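Local structure of type 2A phosphatase-associated protein 42 (Saccharomyces cerevisiae, 2V0P) at residues 91-94 with 95-98; 24-28 with 29-33; 34-37 with 38-42; 45-48 with 49-53. The protein inhibits the PP2A-like phosphatase SIT4, associates with PP2A catalytic subunits and takes part in negative regulation of the TOR signalling pathway. One frame throughout, in Å; residues are numbered along the deposited sequence.

Taken from the N terminus, the four contacts follow one another in series; each is local and continuous, and none nests within or crosses another. Contact 2 comes first, where the loop after helix 4-19 turns into helix 29-52. Contact 3 adjoins it and continues the same helix, one side against helix 4-19 and another against helix 75-83. Contact 4 lies at the far end of helix 29-52, about 29 Å from contact 2 between centres. The chain then passes through helix 75-83 and reaches contact 1, the start of helix 93-120. Contacts 1 and 2, the starts of two helices, come within about 8 Å of each other at their nearest atoms without touching.

Contact 1: residues 91-94 with 95-98; sequences SDVA and QRQS
Asp92 O accepts the backbone N of Arg96 at 3.0 Å and Val93 O that of Gln97 at 3.1 Å, the opening turns of helix 93-120. Asp92 is the N-cap: with CG anti to the backbone N (chi1 -166°), its carboxylate turns toward the first backbone N-H groups of the helix, and OD1 accepts from Ala94 N and from Gln95 N. Both capping bonds are weak, the longer being Gln95 N to Asp92 OD1 at 3.4 Å. The Gln95 chain folds over the same carboxylate, Gln95 CG lying 3.4 Å from Asp92 CG, while its amide stands 68° from the carboxylate plane. Val93 divides its two methyls. CG2 sits over one face of the Arg96 guanidinium, 3.3 Å from Arg96 NH2, while NH1 of that arginine is hydrogen-bonded to Asp90 O just before the helix. CG1 runs alongside Gln97, 3.4 Å from Gln97 NE2. A water accepts from Gln97 NE2 and donates to Val93 O, so this carbonyl serves both the helix and the water. At the next residue, Ala94 O is gripped twice by Ser98, one turn ahead, through its N and, at 2.7 Å, through Ser98 OG; the two donors come from opposite faces of the carbonyl plane, the hydroxyl 40° out of it. The helix start also belongs to the subunit interface: Gln97 OE1 is hydrogen-bonded to Gln97 NE2 of the second subunit, and Val93 packs on Val93 of that subunit. Within its own chain, Gln97 and Ser98 touch Leu233, beyond the end of helix 199-231.

Contact 2: residues 24-28 with 29-33; sequences LRQDS and PEYQG
Ser28 is the N-cap of helix 29-52, and its hydroxyl joins the first turn of that helix to the type I beta turn Arg25 to Ser28 before it. Ser28 OG accepts from Tyr31 N at 2.8 Å and donates its own proton to Arg25 O at 2.7 Å. A chi1 of 78° sets OG between the backbone N and the carbonyl carbon, where it can face the helix and the turn at once. Arg25 O also takes Ser28 N, the bond that closes the turn. A second link spans the junction: the bent Gln32 side chain reaches back, and Gln32 NE2 donates to Gln26 O at 2.7 Å, nearly along the C=O axis. The Tyr31 ring also meets Gln26 obliquely, with Gln26 CG 3.5 Å from Tyr31 CE2. Within the turn, Arg25 holds Asp27 side-on in a salt bridge: Arg25 NE reaches Asp27 OD1 at 2.9 Å, and Arg25 NH2 reaches Asp27 OD2 at 2.8 Å from above the carboxylate plane. The polar ends of the helix residues fasten the junction to its surroundings. Tyr31 OH is hydrogen-bonded to Leu19 O at the end of helix 4-19, and Gln32 OE1 receives Gln87 N and Arg86 NH1 from the loop that follows helix 75-83.

Contact 3: residues 34-37 with 38-42; sequences LLLS and TIKKL
Thr38 doubles the helix bond to Leu34: its backbone N donates to Leu34 O at 2.9 Å, and Thr38 OG1 donates to the same Leu34 O at 2.8 Å. The two donors arrive from opposite faces of the carbonyl plane, the hydroxyl tilted 32° from it. This is possible because OG1 stands beside the backbone N (chi1 -54°), which turns the CG2 methyl away from the bond. The Leu34 side chain runs beside the threonine, its CD1 3.9 Å from Thr38 OG1. Ser37, just before Thr38 in the chain, engages the following turn through its backbone, Ser37 O accepting Lys41 N at 3.0 Å. Its hydroxyl meets a water that donates to Thr38 OG1 and accepts from Lys41 NZ, so one water gathers three side chains on this flank of helix 29-52. On another flank Leu36 lies against the aliphatic part of Lys40: the lysine chain passes obliquely by the branch point, with Lys40 CE 3.6 Å from Leu36 CG. Thr38 itself is buried against Leu14 and Leu19 of helix 4-19, while Ile39 packs on Leu82 of helix 75-83. A valine in place of Thr38 lacks the hydroxyl and would probably leave Leu34 O with a weaker hold and the bridging water less firmly placed between Ser37 and Lys41. The chemistry implies a helix with separate sides: apolar residues meet the flanking helices, the hydroxyl of the buried Thr38 is bonded to the helix's own backbone and to a water, and Lys40 contributes its methylenes at the exposed margin.

Contact 4: residues 45-48 with 49-53; sequences LKTA and IFDRL
Leu45 and Ile49 meet one helical turn apart near the C-terminal end of helix 29-52, in the tetratricopeptide repeat-like fold of the N-terminal domain. Their side chains touch obliquely and closely, Leu45 CG lying 3.5 Å from Ile49 CD1, and the backbone bond from Ile49 N to Leu45 O, 2.7 Å, joins the same two residues. On the next flank Lys46 lays its CG over a face of the Phe50 ring, 4.2 Å from the centroid, a CH-pi contact offset toward the rim. The lysine runs on extended, and its NZ forms a salt bridge with Asp76; the ammonium is 5.3 Å from the Phe50 centroid, at most a weak cation-pi attraction. Neighbouring helices and loops flank these pairs: Leu45 packs on Phe8 and Ile11 of helix 4-19, Phe50 on Val75 of helix 75-83, and Ile49 on the loop residues Phe72 and Leu55. An alanine in place of Ile49 is likely to leave Leu45 CG without its closest side-chain partner in the next turn and to open a gap beside Phe72. Over residues 49-52 the helix widens into a pi-type turn: Thr47 O takes Arg52 N five residues on at 2.9 Å, with a weak bond from Asp51 N as well, and Ala48 O takes Leu53 N in the same wide spacing. Thr47 OG1 is weakly bonded to Leu43 O. The other branch of this threonine, set anti to the backbone N, faces the bent Arg52 chain, and its CG2 methyl rests over one face of the guanidinium, 3.5 Å from Arg52 CZ.

Contact 1: residues 91-94 with 95-98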
loop_
_atom_site.group_PDB
_atom_site.type_symbol
_atom_site.label_atom_id
_atom_site.label_comp_id
_atom_site.label_asym_id
_atom_site.label_seq_id
_atom_site.Cartn_x
_atom_site.Cartn_y
_atom_site.Cartn_z
ATOM N N SER A 91 24.993 9.964 1.971
ATOM C CA SER A 91 24.572 10.884 3.040
ATOM C C SER A 91 23.376 11.729 2.605
ATOM O O SER A 91 22.542 12.118 3.427
ATOM C CB SER A 91 25.729 11.765 3.505
ATOM O OG SER A 91 26.481 12.245 2.406
ATOM N N ASP A 92 23.295 11.990 1.303
ATOM C CA ASP A 92 22.180 12.735 0.723
ATOM C C ASP A 92 20.908 11.887 0.769
ATOM O O ASP A 92 20.804 10.804 0.127
ATOM C CB ASP A 92 22.523 13.165 -0.709
ATOM C CG ASP A 92 21.573 14.204 -1.257
ATOM O OD1 ASP A 92 20.359 14.080 -1.033
ATOM O OD2 ASP A 92 22.046 15.144 -1.930
ATOM N N VAL A 93 19.956 12.359 1.556
ATOM C CA VAL A 93 18.695 11.630 1.748
ATOM C C VAL A 93 17.863 11.463 0.472
ATOM O O VAL A 93 17.329 10.422 0.267
ATOM C CB VAL A 93 17.815 12.242 2.893
ATOM C CG1 VAL A 93 16.336 12.059 2.615
ATOM C CG2 VAL A 93 18.169 11.612 4.229
ATOM N N ALA A 94 17.769 12.487 -0.368
ATOM C CA ALA A 94 17.060 12.379 -1.645
ATOM C C ALA A 94 17.698 11.312 -2.544
ATOM O O ALA A 94 16.991 10.512 -3.181
ATOM C CB ALA A 94 17.016 13.745 -2.356
ATOM N N GLN A 95 19.028 11.282 -2.535
ATOM C CA GLN A 95 19.804 10.447 -3.415
ATOM C C GLN A 95 19.662 8.989 -3.038
ATOM O O GLN A 95 19.533 8.121 -3.901
ATOM C CB GLN A 95 21.277 10.858 -3.377
ATOM C CG GLN A 95 21.543 12.198 -4.002
ATOM C CD GLN A 95 21.391 12.195 -5.510
ATOM O OE1 GLN A 95 20.632 12.992 -6.067
ATOM N NE2 GLN A 95 22.134 11.315 -6.182
ATOM N N ARG A 96 19.673 8.745 -1.740
ATOM C CA ARG A 96 19.533 7.430 -1.186
ATOM C C ARG A 96 18.133 6.838 -1.389
ATOM O O ARG A 96 18.035 5.688 -1.830
ATOM C CB ARG A 96 20.154 7.374 0.217
ATOM C CG ARG A 96 19.375 6.955 1.392
ATOM C CD ARG A 96 20.300 7.060 2.583
ATOM N NE ARG A 96 19.706 7.726 3.745
ATOM C CZ ARG A 96 20.391 8.488 4.588
ATOM N NH1 ARG A 96 21.694 8.694 4.400
ATOM N NH2 ARG A 96 19.777 9.058 5.621
ATOM N N GLN A 97 17.089 7.656 -1.211
ATOM C CA GLN A 97 15.769 7.272 -1.505
ATOM C C GLN A 97 15.501 7.104 -2.986
ATOM O O GLN A 97 14.815 6.147 -3.384
ATOM C CB GLN A 97 14.727 8.184 -0.830
ATOM C CG GLN A 97 14.710 8.018 0.687
ATOM C CD GLN A 97 13.821 9.005 1.375
ATOM O OE1 GLN A 97 12.815 9.430 0.819
ATOM N NE2 GLN A 97 14.211 9.417 2.585
ATOM N N SER A 98 16.034 8.005 -3.796
ATOM C CA SER A 98 15.862 7.898 -5.237
ATOM C C SER A 98 16.514 6.609 -5.781
ATOM O O SER A 98 15.928 5.923 -6.573
ATOM C CB SER A 98 16.442 9.109 -5.945
ATOM O OG SER A 98 15.733 10.308 -5.604
HETATM O O HOH W 1 16.997 8.971 2.579
#

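Contact 2: residues 24-28 with 29-33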
loop_
_atom_site.group_PDB
_atom_site.type_symbol
_atom_site.label_atom_id
_atom_site.label_comp_id
_atom_site.label_asym_id
_atom_site.label_seq_id
_atom_site.Cartn_x
_atom_site.Cartn_y
_atom_site.Cartn_z
ATOM N N LEU A 24 22.467 -9.502 9.982
ATOM C CA LEU A 24 23.125 -8.201 9.947
ATOM C C LEU A 24 22.147 -7.115 9.550
ATOM O O LEU A 24 21.084 -7.405 9.073
ATOM C CB LEU A 24 24.248 -8.247 8.903
ATOM C CG LEU A 24 25.329 -9.334 9.002
ATOM C CD1 LEU A 24 26.303 -9.211 7.829
ATOM C CD2 LEU A 24 26.061 -9.266 10.305
ATOM N N ARG A 25 22.511 -5.847 9.722
ATOM C CA ARG A 25 21.700 -4.773 9.167
ATOM C C ARG A 25 21.762 -4.752 7.632
ATOM O O ARG A 25 22.810 -4.952 7.017
ATOM C CB ARG A 25 22.116 -3.421 9.735
ATOM C CG ARG A 25 21.781 -3.214 11.205
ATOM C CD ARG A 25 22.179 -1.814 11.594
ATOM N NE ARG A 25 21.458 -0.831 10.793
ATOM C CZ ARG A 25 20.378 -0.169 11.195
ATOM N NH1 ARG A 25 19.884 -0.356 12.422
ATOM N NH2 ARG A 25 19.808 0.708 10.376
ATOM N N GLN A 26 20.619 -4.521 7.006
ATOM C CA GLN A 26 20.569 -4.530 5.571
ATOM C C GLN A 26 21.233 -3.275 5.023
ATOM O O GLN A 26 21.680 -3.266 3.893
ATOM C CB GLN A 26 19.142 -4.680 5.046
ATOM C CG GLN A 26 19.132 -5.047 3.578
ATOM C CD GLN A 26 17.788 -4.882 2.925
ATOM O OE1 GLN A 26 16.747 -5.228 3.507
ATOM N NE2 GLN A 26 17.793 -4.347 1.709
ATOM N N ASP A 27 21.302 -2.208 5.811
ATOM C CA ASP A 27 22.070 -1.048 5.349
ATOM C C ASP A 27 23.560 -1.227 5.632
ATOM O O ASP A 27 24.278 -0.304 5.471
ATOM C CB ASP A 27 21.568 0.307 5.960
ATOM C CG ASP A 27 21.739 0.396 7.438
ATOM O OD1 ASP A 27 22.398 -0.471 8.030
ATOM O OD2 ASP A 27 21.207 1.376 8.064
ATOM N N SER A 28 23.971 -2.368 6.175
ATOM C CA SER A 28 25.346 -2.581 6.585
ATOM C C SER A 28 26.293 -2.660 5.373
ATOM O O SER A 28 25.928 -3.164 4.326
ATOM C CB SER A 28 25.478 -3.819 7.464
ATOM O OG SER A 28 25.457 -4.984 6.708
ATOM N N PRO A 29 27.492 -2.097 5.504
ATOM C CA PRO A 29 28.391 -2.239 4.342
ATOM C C PRO A 29 28.820 -3.672 4.114
ATOM O O PRO A 29 29.145 -4.017 3.000
ATOM C CB PRO A 29 29.601 -1.377 4.722
ATOM C CG PRO A 29 29.570 -1.322 6.185
ATOM C CD PRO A 29 28.110 -1.308 6.572
ATOM N N GLU A 30 28.768 -4.485 5.154
ATOM C CA GLU A 30 29.107 -5.890 5.089
ATOM C C GLU A 30 28.015 -6.568 4.262
ATOM O O GLU A 30 28.333 -7.251 3.344
ATOM C CB GLU A 30 29.233 -6.548 6.469
ATOM C CG GLU A 30 30.405 -6.167 7.286
ATOM C CD GLU A 30 30.280 -4.805 7.954
ATOM O OE1 GLU A 30 29.134 -4.306 8.098
ATOM O OE2 GLU A 30 31.335 -4.249 8.334
ATOM N N TYR A 31 26.736 -6.312 4.544
ATOM C CA TYR A 31 25.676 -6.878 3.701
ATOM C C TYR A 31 25.665 -6.331 2.264
ATOM O O TYR A 31 25.619 -7.082 1.327
ATOM C CB TYR A 31 24.278 -6.770 4.380
ATOM C CG TYR A 31 23.146 -7.359 3.574
ATOM C CD1 TYR A 31 22.815 -8.699 3.689
ATOM C CD2 TYR A 31 22.417 -6.592 2.707
ATOM C CE1 TYR A 31 21.861 -9.248 2.940
ATOM C CE2 TYR A 31 21.416 -7.142 1.957
ATOM C CZ TYR A 31 21.146 -8.490 2.085
ATOM O OH TYR A 31 20.138 -9.068 1.372
ATOM N N GLN A 32 25.668 -5.023 2.083
ATOM C CA GLN A 32 25.538 -4.460 0.768
ATOM C C GLN A 32 26.790 -4.825 -0.094
ATOM O O GLN A 32 26.685 -4.993 -1.307
ATOM C CB GLN A 32 25.364 -2.955 0.825
ATOM C CG GLN A 32 24.023 -2.474 1.346
ATOM C CD GLN A 32 22.905 -3.034 0.534
ATOM O OE1 GLN A 32 22.906 -2.941 -0.690
ATOM N NE2 GLN A 32 21.983 -3.663 1.192
ATOM N N GLY A 33 27.934 -4.896 0.576
ATOM C CA GLY A 33 29.223 -5.219 -0.000
ATOM C C GLY A 33 29.174 -6.579 -0.672
ATOM O O GLY A 33 29.462 -6.664 -1.827
HETATM O O HOH W 2 17.614 -8.073 3.460
#

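Contact 3: residues 34-37 with 38-42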
loop_
_atom_site.group_PDB
_atom_site.type_symbol
_atom_site.label_atom_id
_atom_site.label_comp_id
_atom_site.label_asym_id
_atom_site.label_seq_id
_atom_site.Cartn_x
_atom_site.Cartn_y
_atom_site.Cartn_z
ATOM N N LEU A 34 28.775 -7.612 0.060
ATOM C CA LEU A 34 28.577 -8.986 -0.497
ATOM C C LEU A 34 27.480 -9.033 -1.544
ATOM O O LEU A 34 27.602 -9.719 -2.569
ATOM C CB LEU A 34 28.258 -9.988 0.610
ATOM C CG LEU A 34 27.990 -11.448 0.241
ATOM C CD1 LEU A 34 29.250 -12.031 -0.420
ATOM C CD2 LEU A 34 27.688 -12.172 1.517
ATOM N N LEU A 35 26.407 -8.271 -1.321
ATOM C CA LEU A 35 25.328 -8.235 -2.268
ATOM C C LEU A 35 25.788 -7.663 -3.612
ATOM O O LEU A 35 25.544 -8.250 -4.662
ATOM C CB LEU A 35 24.087 -7.502 -1.674
ATOM C CG LEU A 35 22.862 -7.416 -2.560
ATOM C CD1 LEU A 35 22.102 -8.721 -2.660
ATOM C CD2 LEU A 35 21.978 -6.337 -2.087
ATOM N N LEU A 36 26.471 -6.535 -3.559
ATOM C CA LEU A 36 27.016 -5.917 -4.719
ATOM C C LEU A 36 27.994 -6.826 -5.456
ATOM O O LEU A 36 27.954 -6.873 -6.603
ATOM C CB LEU A 36 27.712 -4.615 -4.381
ATOM C CG LEU A 36 28.293 -3.861 -5.552
ATOM C CD1 LEU A 36 27.253 -3.578 -6.626
ATOM C CD2 LEU A 36 28.952 -2.582 -5.098
ATOM N N SER A 37 28.855 -7.516 -4.775
ATOM C CA SER A 37 29.850 -8.342 -5.510
ATOM C C SER A 37 29.166 -9.570 -6.105
ATOM O O SER A 37 29.517 -9.994 -7.187
ATOM C CB SER A 37 31.046 -8.706 -4.681
ATOM O OG SER A 37 30.690 -9.477 -3.576
ATOM N N THR A 38 28.161 -10.092 -5.405
ATOM C CA THR A 38 27.338 -11.150 -5.933
ATOM C C THR A 38 26.637 -10.760 -7.212
ATOM O O THR A 38 26.626 -11.496 -8.244
ATOM C CB THR A 38 26.465 -11.767 -4.889
ATOM O OG1 THR A 38 27.272 -12.165 -3.826
ATOM C CG2 THR A 38 25.673 -13.103 -5.463
ATOM N N ILE A 39 26.017 -9.609 -7.215
ATOM C CA ILE A 39 25.389 -9.145 -8.412
ATOM C C ILE A 39 26.390 -8.974 -9.535
ATOM O O ILE A 39 26.120 -9.410 -10.653
ATOM C CB ILE A 39 24.637 -7.794 -8.132
ATOM C CG1 ILE A 39 23.422 -8.037 -7.271
ATOM C CG2 ILE A 39 24.225 -7.167 -9.365
ATOM C CD1 ILE A 39 22.932 -6.609 -6.709
ATOM N N LYS A 40 27.537 -8.369 -9.262
ATOM C CA LYS A 40 28.543 -8.149 -10.282
ATOM C C LYS A 40 28.930 -9.522 -10.939
ATOM O O LYS A 40 28.952 -9.634 -12.150
ATOM C CB LYS A 40 29.753 -7.381 -9.727
ATOM C CG LYS A 40 29.460 -5.917 -9.380
ATOM C CD LYS A 40 30.719 -5.213 -8.862
ATOM C CE LYS A 40 30.466 -3.755 -8.474
ATOM N NZ LYS A 40 30.287 -2.855 -9.658
ATOM N N LYS A 41 29.160 -10.534 -10.116
ATOM C CA LYS A 41 29.437 -11.906 -10.548
ATOM C C LYS A 41 28.331 -12.496 -11.411
ATOM O O LYS A 41 28.604 -13.159 -12.411
ATOM C CB LYS A 41 29.605 -12.822 -9.350
ATOM C CG LYS A 41 30.933 -12.689 -8.637
ATOM C CD LYS A 41 30.955 -13.602 -7.457
ATOM C CE LYS A 41 32.246 -13.443 -6.668
ATOM N NZ LYS A 41 32.216 -14.321 -5.447
ATOM N N LEU A 42 27.091 -12.335 -10.964
ATOM C CA LEU A 42 25.964 -12.838 -11.750
ATOM C C LEU A 42 25.793 -12.104 -13.077
ATOM O O LEU A 42 25.400 -12.692 -14.030
ATOM C CB LEU A 42 24.692 -12.865 -10.921
ATOM C CG LEU A 42 23.433 -13.487 -11.537
ATOM C CD1 LEU A 42 23.724 -14.931 -11.956
ATOM C CD2 LEU A 42 22.296 -13.458 -10.502
HETATM O O HOH W 3 30.292 -12.370 -4.011
#

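Contact 4: residues 45-48 with 49-53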
loop_
_atom_site.group_PDB
_atom_site.type_symbol
_atom_site.label_atom_id
_atom_site.label_comp_id
_atom_site.label_asym_id
_atom_site.label_seq_id
_atom_site.Cartn_x
_atom_site.Cartn_y
_atom_site.Cartn_z
ATOM N N LEU A 45 28.267 -13.484 -15.308
ATOM C CA LEU A 45 27.833 -14.854 -15.686
ATOM C C LEU A 45 26.793 -14.876 -16.782
ATOM O O LEU A 45 26.934 -15.633 -17.807
ATOM C CB LEU A 45 27.429 -15.622 -14.455
ATOM C CG LEU A 45 27.076 -17.089 -14.532
ATOM C CD1 LEU A 45 28.283 -17.867 -15.078
ATOM C CD2 LEU A 45 26.682 -17.571 -13.158
ATOM N N LYS A 46 25.808 -13.980 -16.664
ATOM C CA LYS A 46 24.892 -13.786 -17.726
ATOM C C LYS A 46 25.564 -13.504 -19.057
ATOM O O LYS A 46 25.213 -14.108 -20.049
ATOM C CB LYS A 46 23.911 -12.673 -17.396
ATOM C CG LYS A 46 22.919 -12.484 -18.475
ATOM C CD LYS A 46 21.736 -11.681 -18.030
ATOM C CE LYS A 46 20.976 -11.199 -19.251
ATOM N NZ LYS A 46 19.598 -10.757 -18.878
ATOM N N THR A 47 26.505 -12.561 -19.084
ATOM C CA THR A 47 27.299 -12.264 -20.288
ATOM C C THR A 47 28.048 -13.505 -20.851
ATOM O O THR A 47 27.978 -13.820 -22.039
ATOM C CB THR A 47 28.267 -11.075 -19.997
ATOM O OG1 THR A 47 27.472 -9.917 -19.741
ATOM C CG2 THR A 47 29.166 -10.780 -21.189
ATOM N N ALA A 48 28.733 -14.203 -19.966
ATOM C CA ALA A 48 29.421 -15.429 -20.274
ATOM C C ALA A 48 28.476 -16.481 -20.909
ATOM O O ALA A 48 28.791 -17.013 -21.994
ATOM C CB ALA A 48 30.127 -15.961 -19.050
ATOM N N ILE A 49 27.370 -16.783 -20.254
ATOM C CA ILE A 49 26.388 -17.767 -20.730
ATOM C C ILE A 49 25.564 -17.285 -21.915
ATOM O O ILE A 49 25.605 -17.914 -22.938
ATOM C CB ILE A 49 25.440 -18.273 -19.608
ATOM C CG1 ILE A 49 26.216 -18.817 -18.407
ATOM C CG2 ILE A 49 24.467 -19.325 -20.136
ATOM C CD1 ILE A 49 25.395 -18.765 -17.142
ATOM N N PHE A 50 24.785 -16.213 -21.780
ATOM C CA PHE A 50 23.952 -15.706 -22.853
ATOM C C PHE A 50 24.723 -15.052 -24.039
ATOM O O PHE A 50 24.394 -15.324 -25.179
ATOM C CB PHE A 50 22.934 -14.681 -22.332
ATOM C CG PHE A 50 21.940 -15.227 -21.336
ATOM C CD1 PHE A 50 22.358 -15.892 -20.213
ATOM C CD2 PHE A 50 20.589 -14.969 -21.488
ATOM C CE1 PHE A 50 21.448 -16.371 -19.270
ATOM C CE2 PHE A 50 19.672 -15.418 -20.551
ATOM C CZ PHE A 50 20.094 -16.130 -19.455
ATOM N N ASP A 51 25.713 -14.191 -23.786
ATOM C CA ASP A 51 26.412 -13.494 -24.887
ATOM C C ASP A 51 27.544 -14.291 -25.551
ATOM O O ASP A 51 27.613 -14.410 -26.795
ATOM C CB ASP A 51 26.968 -12.138 -24.416
ATOM C CG ASP A 51 25.889 -11.088 -24.212
ATOM O OD1 ASP A 51 24.691 -11.445 -24.167
ATOM O OD2 ASP A 51 26.249 -9.892 -24.093
ATOM N N ARG A 52 28.437 -14.824 -24.721
ATOM C CA ARG A 52 29.714 -15.349 -25.195
ATOM C C ARG A 52 29.708 -16.832 -25.568
ATOM O O ARG A 52 30.350 -17.223 -26.548
ATOM C CB ARG A 52 30.827 -15.017 -24.199
ATOM C CG ARG A 52 30.981 -13.511 -23.967
ATOM C CD ARG A 52 32.436 -13.114 -23.818
ATOM N NE ARG A 52 32.600 -11.744 -23.318
ATOM C CZ ARG A 52 32.556 -11.404 -22.030
ATOM N NH1 ARG A 52 32.332 -12.331 -21.096
ATOM N NH2 ARG A 52 32.723 -10.133 -21.673
ATOM N N LEU A 53 29.016 -17.646 -24.781
ATOM C CA LEU A 53 28.655 -19.026 -25.177
ATOM C C LEU A 53 27.398 -18.965 -26.006
ATOM O O LEU A 53 27.134 -19.862 -26.817
ATOM C CB LEU A 53 28.407 -19.931 -23.965
ATOM C CG LEU A 53 29.579 -20.280 -23.033
ATOM C CD1 LEU A 53 29.108 -21.213 -21.943
ATOM C CD2 LEU A 53 30.749 -20.905 -23.779
#